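Local coordinates for protein putative sesquiterpene cyclase (Kitasatospora setae, PDB 4MC3) that converts (2E,6E)-farnesyl diphosphate into (2Z,6E)-hedycaryol by a magnesium-dependent 1,11-cyclisation, with uptake of water and release of diphosphate, at residues F4-F9 with N221-V226; P14-P19 with V299-S304; G71-A76 with G124-E129. All blocks are in the same frame, centred on the assembly; numbering follows the deposited sequence.

Interaction 1. Residues F4-F9 with N221-V226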
ATOM      1  N   PHE A   4      -6.611  11.632  23.937  1.00 74.41           N
ATOM      2  CA  PHE A   4      -7.446  10.405  23.801  1.00 64.98           C
ATOM      3  C   PHE A   4      -6.614   9.144  24.045  1.00 60.75           C
ATOM      4  O   PHE A   4      -5.387   9.163  23.889  1.00 65.07           O
ATOM      5  CB  PHE A   4      -8.129  10.369  22.418  1.00 61.86           C
ATOM      6  CG  PHE A   4      -7.229   9.928  21.289  1.00 54.06           C
ATOM      7  CD1 PHE A   4      -7.094   8.578  20.974  1.00 48.69           C
ATOM      8  CD2 PHE A   4      -6.535  10.854  20.528  1.00 48.98           C
ATOM      9  CE1 PHE A   4      -6.274   8.165  19.932  1.00 55.94           C
ATOM     10  CE2 PHE A   4      -5.709  10.445  19.483  1.00 52.43           C
ATOM     11  CZ  PHE A   4      -5.579   9.102  19.178  1.00 45.64           C
ATOM     12  N   GLU A   5      -7.283   8.051  24.417  1.00 55.76           N
ATOM     13  CA  GLU A   5      -6.626   6.764  24.640  1.00 58.28           C
ATOM     14  C   GLU A   5      -6.653   5.924  23.365  1.00 58.22           C
ATOM     15  O   GLU A   5      -7.714   5.519  22.897  1.00 57.26           O
ATOM     16  CB  GLU A   5      -7.324   5.997  25.759  1.00 71.71           C
ATOM     17  CG  GLU A   5      -7.243   6.692  27.108  1.00 87.15           C
ATOM     18  CD  GLU A   5      -8.079   6.008  28.168  1.00 87.04           C
ATOM     19  OE1 GLU A   5      -8.175   4.760  28.149  1.00103.34           O
ATOM     20  OE2 GLU A   5      -8.637   6.723  29.026  1.00 89.95           O
ATOM     21  N   ILE A   6      -5.472   5.684  22.811  1.00 51.94           N
ATOM     22  CA  ILE A   6      -5.310   4.857  21.623  1.00 46.89           C
ATOM     23  C   ILE A   6      -5.857   3.467  21.893  1.00 49.80           C
ATOM     24  O   ILE A   6      -5.466   2.853  22.864  1.00 53.12           O
ATOM     25  CB  ILE A   6      -3.814   4.710  21.261  1.00 63.25           C
ATOM     26  CG1 ILE A   6      -3.250   6.031  20.732  1.00 70.13           C
ATOM     27  CG2 ILE A   6      -3.590   3.596  20.241  1.00 69.02           C
ATOM     28  CD1 ILE A   6      -3.575   6.305  19.279  1.00 73.46           C
ATOM     29  N   PRO A   7      -6.744   2.954  21.024  1.00 51.02           N
ATOM     30  CA  PRO A   7      -7.240   1.592  21.239  1.00 49.87           C
ATOM     31  C   PRO A   7      -6.111   0.550  21.341  1.00 48.86           C
ATOM     32  O   PRO A   7      -5.013   0.749  20.813  1.00 42.64           O
ATOM     33  CB  PRO A   7      -8.114   1.328  20.007  1.00 46.04           C
ATOM     34  CG  PRO A   7      -8.519   2.685  19.538  1.00 50.61           C
ATOM     35  CD  PRO A   7      -7.343   3.573  19.824  1.00 45.61           C
ATOM     36  N   ASP A   8      -6.386  -0.543  22.036  1.00 50.32           N
ATOM     37  CA  ASP A   8      -5.408  -1.618  22.189  1.00 58.27           C
ATOM     38  C   ASP A   8      -5.651  -2.566  21.041  1.00 48.40           C
ATOM     39  O   ASP A   8      -6.228  -3.624  21.208  1.00 57.53           O
ATOM     40  CB  ASP A   8      -5.551  -2.338  23.546  1.00 69.20           C
ATOM     41  CG  ASP A   8      -4.713  -1.699  24.635  1.00 82.30           C
ATOM     42  OD1 ASP A   8      -3.467  -1.800  24.553  1.00 94.70           O
ATOM     43  OD2 ASP A   8      -5.299  -1.103  25.569  1.00 86.21           O
ATOM     44  N   PHE A   9      -5.212  -2.170  19.856  1.00 42.96           N
ATOM     45  CA  PHE A   9      -5.541  -2.918  18.652  1.00 37.36           C
ATOM     46  C   PHE A   9      -4.892  -4.258  18.767  1.00 38.32           C
ATOM     47  O   PHE A   9      -3.720  -4.330  19.132  1.00 43.06           O
ATOM     48  CB  PHE A   9      -4.972  -2.238  17.405  1.00 38.83           C
ATOM     49  CG  PHE A   9      -5.601  -0.916  17.075  1.00 33.29           C
ATOM     50  CD1 PHE A   9      -6.929  -0.841  16.684  1.00 31.83           C
ATOM     51  CD2 PHE A   9      -4.845   0.258  17.095  1.00 35.72           C
ATOM     52  CE1 PHE A   9      -7.493   0.382  16.330  1.00 32.11           C
ATOM     53  CE2 PHE A   9      -5.415   1.473  16.748  1.00 32.74           C
ATOM     54  CZ  PHE A   9      -6.738   1.527  16.354  1.00 33.02           C
ATOM     55  N   ASN A 221      -3.530   3.514  10.781  1.00 22.68           N
ATOM     56  CA  ASN A 221      -2.683   4.681  10.434  1.00 21.26           C
ATOM     57  C   ASN A 221      -3.402   5.994  10.774  1.00 25.09           C
ATOM     58  O   ASN A 221      -2.804   6.865  11.377  1.00 27.37           O
ATOM     59  CB  ASN A 221      -2.190   4.644   8.976  1.00 23.73           C
ATOM     60  CG  ASN A 221      -1.404   5.884   8.555  1.00 38.37           C
ATOM     61  OD1 ASN A 221      -1.986   6.908   8.185  1.00 45.89           O
ATOM     62  ND2 ASN A 221      -0.073   5.783   8.554  1.00 41.56           N
ATOM     63  N   ASP A 222      -4.683   6.109  10.442  1.00 23.06           N
ATOM     64  CA  ASP A 222      -5.437   7.334  10.674  1.00 24.56           C
ATOM     65  C   ASP A 222      -5.475   7.642  12.180  1.00 26.13           C
ATOM     66  O   ASP A 222      -5.325   8.793  12.589  1.00 27.82           O
ATOM     67  CB  ASP A 222      -6.871   7.240  10.130  1.00 23.31           C
ATOM     68  CG  ASP A 222      -6.982   7.379   8.640  1.00 24.49           C
ATOM     69  OD1 ASP A 222      -5.976   7.472   7.914  1.00 22.56           O
ATOM     70  OD2 ASP A 222      -8.154   7.393   8.159  1.00 25.03           O
ATOM     71  N   VAL A 223      -5.708   6.623  12.989  1.00 24.80           N
ATOM     72  CA  VAL A 223      -5.786   6.816  14.438  1.00 25.52           C
ATOM     73  C   VAL A 223      -4.450   7.299  15.010  1.00 30.25           C
ATOM     74  O   VAL A 223      -4.419   8.229  15.841  1.00 32.42           O
ATOM     75  CB  VAL A 223      -6.280   5.549  15.157  1.00 26.78           C
ATOM     76  CG1 VAL A 223      -6.163   5.672  16.673  1.00 28.98           C
ATOM     77  CG2 VAL A 223      -7.723   5.224  14.759  1.00 25.04           C
ATOM     78  N   PHE A 224      -3.368   6.662  14.583  1.00 28.53           N
ATOM     79  CA  PHE A 224      -2.002   7.100  14.970  1.00 31.33           C
ATOM     80  C   PHE A 224      -1.551   8.448  14.392  1.00 33.61           C
ATOM     81  O   PHE A 224      -0.615   9.040  14.906  1.00 43.95           O
ATOM     82  CB  PHE A 224      -0.952   6.014  14.689  1.00 31.50           C
ATOM     83  CG  PHE A 224      -0.997   4.860  15.667  1.00 39.02           C
ATOM     84  CD1 PHE A 224      -1.594   3.652  15.350  1.00 34.77           C
ATOM     85  CD2 PHE A 224      -0.417   4.993  16.930  1.00 47.78           C
ATOM     86  CE1 PHE A 224      -1.628   2.592  16.261  1.00 43.77           C
ATOM     87  CE2 PHE A 224      -0.453   3.945  17.849  1.00 55.01           C
ATOM     88  CZ  PHE A 224      -1.065   2.746  17.512  1.00 52.06           C
ATOM     89  N   SER A 225      -2.218   8.919  13.339  1.00 30.84           N
ATOM     90  CA  SER A 225      -1.888  10.128  12.616  1.00 32.85           C
ATOM     91  C   SER A 225      -2.667  11.347  13.086  1.00 41.78           C
ATOM     92  O   SER A 225      -2.277  12.474  12.777  1.00 44.73           O
ATOM     93  CB  SER A 225      -2.212   9.933  11.120  1.00 37.10           C
ATOM     94  OG  SER A 225      -1.234   9.158  10.498  1.00 55.59           O
ATOM     95  N   VAL A 226      -3.761  11.145  13.812  1.00 36.54           N
ATOM     96  CA  VAL A 226      -4.735  12.242  14.004  1.00 41.48           C
ATOM     97  C   VAL A 226      -4.239  13.210  15.054  1.00 60.40           C
ATOM     98  O   VAL A 226      -3.974  14.360  14.733  1.00 72.66           O
ATOM     99  CB  VAL A 226      -6.145  11.705  14.336  1.00 37.96           C
ATOM    100  CG1 VAL A 226      -6.229  11.200  15.758  1.00 40.89           C
ATOM    101  CG2 VAL A 226      -7.211  12.747  14.055  1.00 38.47           C
TER
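Val-223, Phe-224 and Val-226, variable positions of the NXXXSXXXE motif, meet the N-terminal residues Phe-4, Ile-6, Pro-7 and Phe-9 in a contact without hydrogen bonds, carried by apolar side chains. Val-223 is the buried member. Its CG1, anti to the backbone N (chi1 171°), lies 3.7 Å from Ile-6 CD1, the two side chains sliding past each other in opposite directions, and 4.0 Å from Pro-7 CD. The other methyl, CG2, faces the ring edge of Phe-9, 4.1 Å from CZ. Ile-6 also reaches Phe-224, placing CD1 over one face of that ring while CG2 comes within 3.8 Å of CZ. Phe-9 passes Phe-224 alongside, CE2 to CE1 at 4.0 Å. Here an irregular N-terminal segment, which also rests on Val-254 of helix 250-282, packs against the last turn of helix 204-225, part of the all-helical class I terpene synthase fold. At the far end the Phe-4 ring brings its edge to the carbonyl of Val-223 (CZ to O 3.6 Å), and its CE2 touches Val-226 CG1. The motif's functional side chains take no part: Asn-221 touches the bound nerolidol, and Asn-221 and Ser-225 are magnesium ligands by similarity. Ser-225 OG donates to Asn-221 O at 2.9 Å, from above the carbonyl plane, while Asp-222 forms a salt bridge with Arg-175, a substrate-binding residue by similarity.

Interaction 2. Residues P14-P19 with V299-S304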
ATOM      1  N   PRO A  14       0.743 -13.828  13.149  1.00 27.77           N
ATOM      2  CA  PRO A  14       2.094 -13.619  13.614  1.00 30.79           C
ATOM      3  C   PRO A  14       2.769 -12.392  12.998  1.00 26.03           C
ATOM      4  O   PRO A  14       2.467 -12.016  11.840  1.00 29.44           O
ATOM      5  CB  PRO A  14       2.816 -14.931  13.244  1.00 32.49           C
ATOM      6  CG  PRO A  14       1.730 -15.946  13.142  1.00 36.02           C
ATOM      7  CD  PRO A  14       0.530 -15.184  12.615  1.00 33.77           C
ATOM      8  N   LEU A  15       3.648 -11.783  13.785  1.00 27.23           N
ATOM      9  CA  LEU A  15       4.464 -10.678  13.334  1.00 23.32           C
ATOM     10  C   LEU A  15       5.691 -11.247  12.632  1.00 25.76           C
ATOM     11  O   LEU A  15       6.515 -11.868  13.245  1.00 26.67           O
ATOM     12  CB  LEU A  15       4.887  -9.749  14.472  1.00 27.74           C
ATOM     13  CG  LEU A  15       5.811  -8.605  14.106  1.00 29.01           C
ATOM     14  CD1 LEU A  15       5.034  -7.640  13.225  1.00 29.63           C
ATOM     15  CD2 LEU A  15       6.327  -7.874  15.331  1.00 32.95           C
ATOM     16  N   GLU A  16       5.810 -10.994  11.328  1.00 23.12           N
ATOM     17  CA  GLU A  16       6.899 -11.466  10.456  1.00 23.68           C
ATOM     18  C   GLU A  16       7.708 -10.281   9.887  1.00 22.38           C
ATOM     19  O   GLU A  16       7.141  -9.227   9.598  1.00 24.48           O
ATOM     20  CB  GLU A  16       6.343 -12.271   9.272  1.00 23.56           C
ATOM     21  CG  GLU A  16       5.487 -13.437   9.646  1.00 24.81           C
ATOM     22  CD  GLU A  16       4.936 -14.198   8.463  1.00 26.27           C
ATOM     23  OE1 GLU A  16       5.441 -14.122   7.322  1.00 30.94           O
ATOM     24  OE2 GLU A  16       4.025 -14.983   8.698  1.00 27.91           O
ATOM     25  N   CYS A  17       9.007 -10.451   9.742  1.00 24.27           N
ATOM     26  CA  CYS A  17       9.875  -9.410   9.239  1.00 24.26           C
ATOM     27  C   CYS A  17      10.910 -10.089   8.344  1.00 26.43           C
ATOM     28  O   CYS A  17      11.321 -11.213   8.571  1.00 29.24           O
ATOM     29  CB  CYS A  17      10.543  -8.606  10.350  1.00 30.16           C
ATOM     30  SG  CYS A  17      11.268  -7.022   9.834  1.00 36.39           S
ATOM     31  N   ASN A  18      11.291  -9.428   7.251  1.00 21.78           N
ATOM     32  CA  ASN A  18      12.196 -10.071   6.339  1.00 22.49           C
ATOM     33  C   ASN A  18      13.638 -10.170   6.869  1.00 26.28           C
ATOM     34  O   ASN A  18      14.206  -9.166   7.276  1.00 28.04           O
ATOM     35  CB  ASN A  18      12.211  -9.270   5.027  1.00 20.68           C
ATOM     36  CG  ASN A  18      12.762 -10.076   3.898  1.00 22.43           C
ATOM     37  OD1 ASN A  18      13.923 -10.469   3.943  1.00 24.82           O
ATOM     38  ND2 ASN A  18      11.935 -10.395   2.898  1.00 21.34           N
ATOM     39  N   PRO A  19      14.236 -11.387   6.844  1.00 24.06           N
ATOM     40  CA  PRO A  19      15.616 -11.567   7.325  1.00 30.03           C
ATOM     41  C   PRO A  19      16.681 -10.841   6.470  1.00 29.08           C
ATOM     42  O   PRO A  19      17.843 -10.676   6.913  1.00 31.88           O
ATOM     43  CB  PRO A  19      15.802 -13.079   7.217  1.00 30.04           C
ATOM     44  CG  PRO A  19      14.784 -13.591   6.298  1.00 32.15           C
ATOM     45  CD  PRO A  19      13.631 -12.655   6.347  1.00 28.30           C
ATOM     46  N   VAL A 299      -0.877 -10.813   2.995  1.00 19.85           N
ATOM     47  CA  VAL A 299      -1.828  -9.721   3.201  1.00 18.90           C
ATOM     48  C   VAL A 299      -2.199  -9.697   4.696  1.00 19.27           C
ATOM     49  O   VAL A 299      -2.059  -8.661   5.377  1.00 21.03           O
ATOM     50  CB  VAL A 299      -3.083  -9.819   2.320  1.00 21.46           C
ATOM     51  CG1 VAL A 299      -4.135  -8.807   2.758  1.00 24.26           C
ATOM     52  CG2 VAL A 299      -2.735  -9.698   0.852  1.00 23.16           C
ATOM     53  N   ALA A 300      -2.565 -10.863   5.242  1.00 21.88           N
ATOM     54  CA  ALA A 300      -2.883 -10.938   6.665  1.00 22.24           C
ATOM     55  C   ALA A 300      -1.716 -10.529   7.609  1.00 23.06           C
ATOM     56  O   ALA A 300      -1.924  -9.770   8.546  1.00 23.19           O
ATOM     57  CB  ALA A 300      -3.376 -12.316   7.003  1.00 25.87           C
ATOM     58  N   ALA A 301      -0.508 -11.025   7.330  1.00 21.13           N
ATOM     59  CA  ALA A 301       0.687 -10.652   8.080  1.00 23.17           C
ATOM     60  C   ALA A 301       0.817  -9.178   8.146  1.00 21.80           C
ATOM     61  O   ALA A 301       1.224  -8.656   9.151  1.00 22.95           O
ATOM     62  CB  ALA A 301       1.945 -11.258   7.442  1.00 24.31           C
ATOM     63  N   ASN A 302       0.529  -8.480   7.036  1.00 20.08           N
ATOM     64  CA  ASN A 302       0.704  -7.026   7.019  1.00 19.02           C
ATOM     65  C   ASN A 302      -0.191  -6.293   8.029  1.00 17.88           C
ATOM     66  O   ASN A 302       0.176  -5.193   8.471  1.00 20.85           O
ATOM     67  CB  ASN A 302       0.440  -6.484   5.602  1.00 18.88           C
ATOM     68  CG  ASN A 302       1.672  -6.436   4.776  1.00 19.86           C
ATOM     69  OD1 ASN A 302       2.102  -7.462   4.158  1.00 23.71           O
ATOM     70  ND2 ASN A 302       2.286  -5.294   4.775  1.00 19.16           N
ATOM     71  N   LEU A 303      -1.338  -6.867   8.371  1.00 20.62           N
ATOM     72  CA  LEU A 303      -2.140  -6.199   9.440  1.00 20.24           C
ATOM     73  C   LEU A 303      -1.355  -6.118  10.780  1.00 22.08           C
ATOM     74  O   LEU A 303      -1.343  -5.089  11.446  1.00 22.40           O
ATOM     75  CB  LEU A 303      -3.470  -6.883   9.631  1.00 20.59           C
ATOM     76  CG  LEU A 303      -4.586  -6.515   8.632  1.00 21.95           C
ATOM     77  CD1 LEU A 303      -4.335  -6.922   7.187  1.00 23.48           C
ATOM     78  CD2 LEU A 303      -5.918  -7.084   9.128  1.00 25.54           C
ATOM     79  N   SER A 304      -0.611  -7.168  11.113  1.00 21.99           N
ATOM     80  CA  SER A 304       0.265  -7.156  12.303  1.00 24.04           C
ATOM     81  C   SER A 304       1.487  -6.314  12.086  1.00 22.52           C
ATOM     82  O   SER A 304       1.817  -5.485  12.924  1.00 25.58           O
ATOM     83  CB  SER A 304       0.694  -8.578  12.665  1.00 24.79           C
ATOM     84  OG  SER A 304      -0.421  -9.266  13.194  1.00 29.84           O
TER
HETATM   85  O   HOH W   1       3.636  -9.560  10.148  1.00 26.77           O
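Leu-15 holds CG anti to its backbone N (chi1 177°), and a second torsion of 68° sets CD1 beside the backbone of Ser-304, 3.9 Å from the carbonyl O. The neighbouring Glu-16 turns CG the other way, beside its own N, and then continues extended (chi2 179°), which places CD against the methyl of Ala-301; CD and Ala-301 CB are 4.3 Å apart. Between these two side chains the backbone supplies the rest of the contact, with Pro-14 O lying 4.0 Å from Ser-304 CB. No direct hydrogen bond joins the segments, and the polar link is made by one water molecule. It accepts a hydrogen bond from Glu-16 N, 2.9 Å from the water oxygen, and it lies within hydrogen-bonding distance of two carbonyls, 2.8 Å from Ala-301 O and 3.2 Å from Pro-14 O. Ala-301 O also takes a weak bond from Ser-304 N within the helix. The polar ends of the flanking side chains are turned to other partners: Glu-16 OE1 forms a salt bridge with Arg-62, and Ser-304 OG is hydrogen-bonded to Phe-13 O. The contact lies away from the ligand pocket and the metal-binding motifs, the Ser-304 side chain being about 12 Å from the bound nerolidol. What the contact illustrates is an irregular N-terminal segment laid over the flank of helix 286-309, the final helix of an all-helical class I terpene cyclase fold, by way of a water bridge.

Interaction 3. Residues G71-A76 with G124-E129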
ATOM      1  N   GLY A  71      11.234  -3.970  -4.194  1.00 16.69           N
ATOM      2  CA  GLY A  71      10.166  -3.325  -3.390  1.00 17.92           C
ATOM      3  C   GLY A  71      10.656  -2.087  -2.641  1.00 15.59           C
ATOM      4  O   GLY A  71       9.989  -1.046  -2.580  1.00 16.48           O
ATOM      5  N   LEU A  72      11.858  -2.164  -2.066  1.00 17.30           N
ATOM      6  CA  LEU A  72      12.397  -1.011  -1.329  1.00 17.96           C
ATOM      7  C   LEU A  72      12.664   0.186  -2.285  1.00 16.69           C
ATOM      8  O   LEU A  72      12.520   1.338  -1.880  1.00 19.50           O
ATOM      9  CB  LEU A  72      13.672  -1.362  -0.594  1.00 20.08           C
ATOM     10  CG  LEU A  72      13.616  -2.321   0.575  1.00 22.97           C
ATOM     11  CD1 LEU A  72      14.917  -2.283   1.362  1.00 25.38           C
ATOM     12  CD2 LEU A  72      12.410  -2.051   1.423  1.00 26.40           C
ATOM     13  N   LYS A  73      13.074  -0.088  -3.542  1.00 18.02           N
ATOM     14  CA  LYS A  73      13.228   0.985  -4.517  1.00 18.22           C
ATOM     15  C   LYS A  73      11.884   1.715  -4.746  1.00 17.77           C
ATOM     16  O   LYS A  73      11.830   2.939  -4.765  1.00 18.67           O
ATOM     17  CB  LYS A  73      13.794   0.444  -5.859  1.00 19.21           C
ATOM     18  CG  LYS A  73      15.229  -0.087  -5.715  1.00 20.90           C
ATOM     19  CD  LYS A  73      15.742  -0.638  -7.019  1.00 24.36           C
ATOM     20  CE  LYS A  73      17.125  -1.210  -6.847  1.00 28.03           C
ATOM     21  NZ  LYS A  73      17.570  -1.927  -8.102  1.00 31.99           N
ATOM     22  N   TRP A  74      10.806   0.936  -4.890  1.00 15.89           N
ATOM     23  CA  TRP A  74       9.474   1.554  -5.019  1.00 16.66           C
ATOM     24  C   TRP A  74       9.084   2.382  -3.801  1.00 17.16           C
ATOM     25  O   TRP A  74       8.511   3.471  -3.942  1.00 17.87           O
ATOM     26  CB  TRP A  74       8.431   0.478  -5.380  1.00 15.93           C
ATOM     27  CG  TRP A  74       8.470   0.064  -6.779  1.00 14.86           C
ATOM     28  CD1 TRP A  74       9.145  -0.970  -7.291  1.00 16.63           C
ATOM     29  CD2 TRP A  74       7.855   0.727  -7.884  1.00 15.54           C
ATOM     30  NE1 TRP A  74       8.986  -1.033  -8.664  1.00 16.00           N
ATOM     31  CE2 TRP A  74       8.172   0.003  -9.043  1.00 16.77           C
ATOM     32  CE3 TRP A  74       7.011   1.831  -7.997  1.00 15.83           C
ATOM     33  CZ2 TRP A  74       7.759   0.417 -10.330  1.00 15.76           C
ATOM     34  CZ3 TRP A  74       6.589   2.231  -9.231  1.00 17.36           C
ATOM     35  CH2 TRP A  74       6.951   1.542 -10.392  1.00 17.59           C
ATOM     36  N   ILE A  75       9.336   1.859  -2.607  1.00 17.02           N
ATOM     37  CA  ILE A  75       9.010   2.630  -1.389  1.00 17.80           C
ATOM     38  C   ILE A  75       9.846   3.911  -1.280  1.00 19.96           C
ATOM     39  O   ILE A  75       9.318   4.972  -0.976  1.00 21.49           O
ATOM     40  CB  ILE A  75       9.130   1.752  -0.142  1.00 18.80           C
ATOM     41  CG1 ILE A  75       8.054   0.638  -0.157  1.00 20.52           C
ATOM     42  CG2 ILE A  75       9.035   2.612   1.092  1.00 22.93           C
ATOM     43  CD1 ILE A  75       8.175  -0.329   1.023  1.00 21.88           C
ATOM     44  N   ALA A  76      11.134   3.819  -1.577  1.00 19.36           N
ATOM     45  CA  ALA A  76      11.976   5.018  -1.533  1.00 20.74           C
ATOM     46  C   ALA A  76      11.525   6.049  -2.546  1.00 22.69           C
ATOM     47  O   ALA A  76      11.475   7.244  -2.243  1.00 23.26           O
ATOM     48  CB  ALA A  76      13.417   4.638  -1.791  1.00 23.21           C
ATOM     49  N   GLY A 124      10.174   6.257 -14.490  1.00 21.31           N
ATOM     50  CA  GLY A 124      10.087   5.598 -15.767  1.00 23.86           C
ATOM     51  C   GLY A 124      11.113   4.482 -15.882  1.00 23.63           C
ATOM     52  O   GLY A 124      10.809   3.452 -16.434  1.00 22.81           O
ATOM     53  N   ALA A 125      12.327   4.672 -15.331  1.00 21.07           N
ATOM     54  CA  ALA A 125      13.381   3.667 -15.450  1.00 19.61           C
ATOM     55  C   ALA A 125      13.024   2.450 -14.547  1.00 20.22           C
ATOM     56  O   ALA A 125      13.233   1.285 -14.881  1.00 21.23           O
ATOM     57  CB  ALA A 125      14.777   4.260 -15.149  1.00 23.94           C
ATOM     58  N   LEU A 126      12.538   2.762 -13.347  1.00 20.29           N
ATOM     59  CA  LEU A 126      12.194   1.735 -12.366  1.00 17.32           C
ATOM     60  C   LEU A 126      11.043   0.893 -12.940  1.00 16.32           C
ATOM     61  O   LEU A 126      11.021  -0.332 -12.829  1.00 17.89           O
ATOM     62  CB  LEU A 126      11.828   2.317 -11.018  1.00 18.66           C
ATOM     63  CG  LEU A 126      11.506   1.284  -9.929  1.00 18.71           C
ATOM     64  CD1 LEU A 126      12.680   0.339  -9.667  1.00 21.23           C
ATOM     65  CD2 LEU A 126      11.120   1.983  -8.636  1.00 19.74           C
ATOM     66  N   TRP A 127      10.069   1.538 -13.558  1.00 17.84           N
ATOM     67  CA  TRP A 127       8.989   0.790 -14.219  1.00 16.18           C
ATOM     68  C   TRP A 127       9.494  -0.080 -15.350  1.00 19.94           C
ATOM     69  O   TRP A 127       9.079  -1.229 -15.455  1.00 19.13           O
ATOM     70  CB  TRP A 127       7.827   1.713 -14.644  1.00 16.97           C
ATOM     71  CG  TRP A 127       6.738   0.969 -15.366  1.00 18.15           C
ATOM     72  CD1 TRP A 127       6.334   1.176 -16.654  1.00 22.49           C
ATOM     73  CD2 TRP A 127       5.999  -0.161 -14.884  1.00 18.96           C
ATOM     74  NE1 TRP A 127       5.356   0.254 -16.964  1.00 24.64           N
ATOM     75  CE2 TRP A 127       5.177  -0.595 -15.917  1.00 21.11           C
ATOM     76  CE3 TRP A 127       5.996  -0.868 -13.696  1.00 20.81           C
ATOM     77  CZ2 TRP A 127       4.319  -1.684 -15.761  1.00 21.62           C
ATOM     78  CZ3 TRP A 127       5.150  -1.944 -13.540  1.00 21.18           C
ATOM     79  CH2 TRP A 127       4.352  -2.358 -14.588  1.00 21.11           C
ATOM     80  N   GLN A 128      10.396   0.437 -16.187  1.00 18.85           N
ATOM     81  CA  GLN A 128      10.975  -0.408 -17.222  1.00 20.99           C
ATOM     82  C   GLN A 128      11.592  -1.683 -16.647  1.00 21.72           C
ATOM     83  O   GLN A 128      11.362  -2.814 -17.185  1.00 23.99           O
ATOM     84  CB  GLN A 128      12.004   0.355 -18.087  1.00 23.01           C
ATOM     85  CG  GLN A 128      12.524  -0.467 -19.301  1.00 33.03           C
ATOM     86  CD  GLN A 128      13.654  -1.487 -19.022  1.00 36.69           C
ATOM     87  OE1 GLN A 128      14.343  -1.483 -17.967  1.00 41.69           O
ATOM     88  NE2 GLN A 128      13.854  -2.387 -19.988  1.00 41.81           N
ATOM     89  N   GLU A 129      12.364  -1.552 -15.589  1.00 21.27           N
ATOM     90  CA  GLU A 129      13.012  -2.693 -14.927  1.00 21.05           C
ATOM     91  C   GLU A 129      11.992  -3.667 -14.327  1.00 21.63           C
ATOM     92  O   GLU A 129      12.122  -4.879 -14.406  1.00 24.23           O
ATOM     93  CB  GLU A 129      14.008  -2.210 -13.871  1.00 23.48           C
ATOM     94  CG  GLU A 129      14.580  -3.318 -12.968  1.00 31.72           C
ATOM     95  CD  GLU A 129      15.507  -2.845 -11.838  1.00 40.41           C
ATOM     96  OE1 GLU A 129      15.715  -1.613 -11.626  1.00 43.24           O
ATOM     97  OE2 GLU A 129      16.044  -3.748 -11.127  1.00 46.98           O
TER
HETATM   98  O   HOH W   2      17.810  -0.611 -10.569  1.00 37.83           O
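Trp-74 and Leu-126 mark the nearest CA pair, 7.8 Å apart, of two nearly antiparallel helical segments whose axes come within 11.2 Å at 157° between their directions. At the centre a leucine lies on an indole. With CG anti to its backbone N (chi1 -178°), Leu-126 points its branch at the indole, and CD2 lies over the centre of the Trp-74 five-membered ring, 3.5 Å from the centroid and only 7° off the ring normal, a well-aligned CH-pi contact. Its other methyl, CD1, packs 4.0 Å from Lys-73 CB, so one leucine spans two consecutive residues of the opposing helix. Beyond it, Trp-74 CZ2 meets the rim of Trp-127 at CE3, near the plane of that second indole and 4.0 Å away. The indole N-H of Trp-74 is used as well: NE1 binds Thr-130 OG1, whose hydroxyl is also bonded to Leu-126 O, a pairing that should limit rotation of the ring. Toward the outer side Lys-73, extended beyond CG, crosses Glu-129 at about a right angle. The direct salt bridge is long, 3.8 Å from NZ to OE2, but a water bridges the pair, accepting from Lys-73 NZ at 2.8 Å and donating to Glu-129 OE1 at 2.6 Å. Trp-74 meets Phe-142 and Phe-146 of helix 136-160 edge-to-face and touches Trp-183 and Leu-187 of helix 181-188, whereas Lys-73 rests on Trp-31 of helix 21-35; helix 65-84 is thus surrounded by other helices, with no strand in the fold.

Interactions 1 and 2 both lay the irregular N-terminal segment on helices, first the end of helix 204-225 and then helix 286-309, whereas interaction 3 joins two regular helices. Their chemistry follows their place. Interaction 1, at the surface, has no hydrogen bond across its segments and rests on apolar side chains, although one partner carries a motif that presumably binds magnesium; partly buried interaction 2 has few side-chain contacts and depends on water between backbones. Interaction 3, buried, relies on aromatic faces and edges, keeping its charged pair, also water-bridged, to one side. Interactions 1 and 3 lie on opposite sides of the chain's centre, their own centres about 31 Å apart, and none of the three touches another.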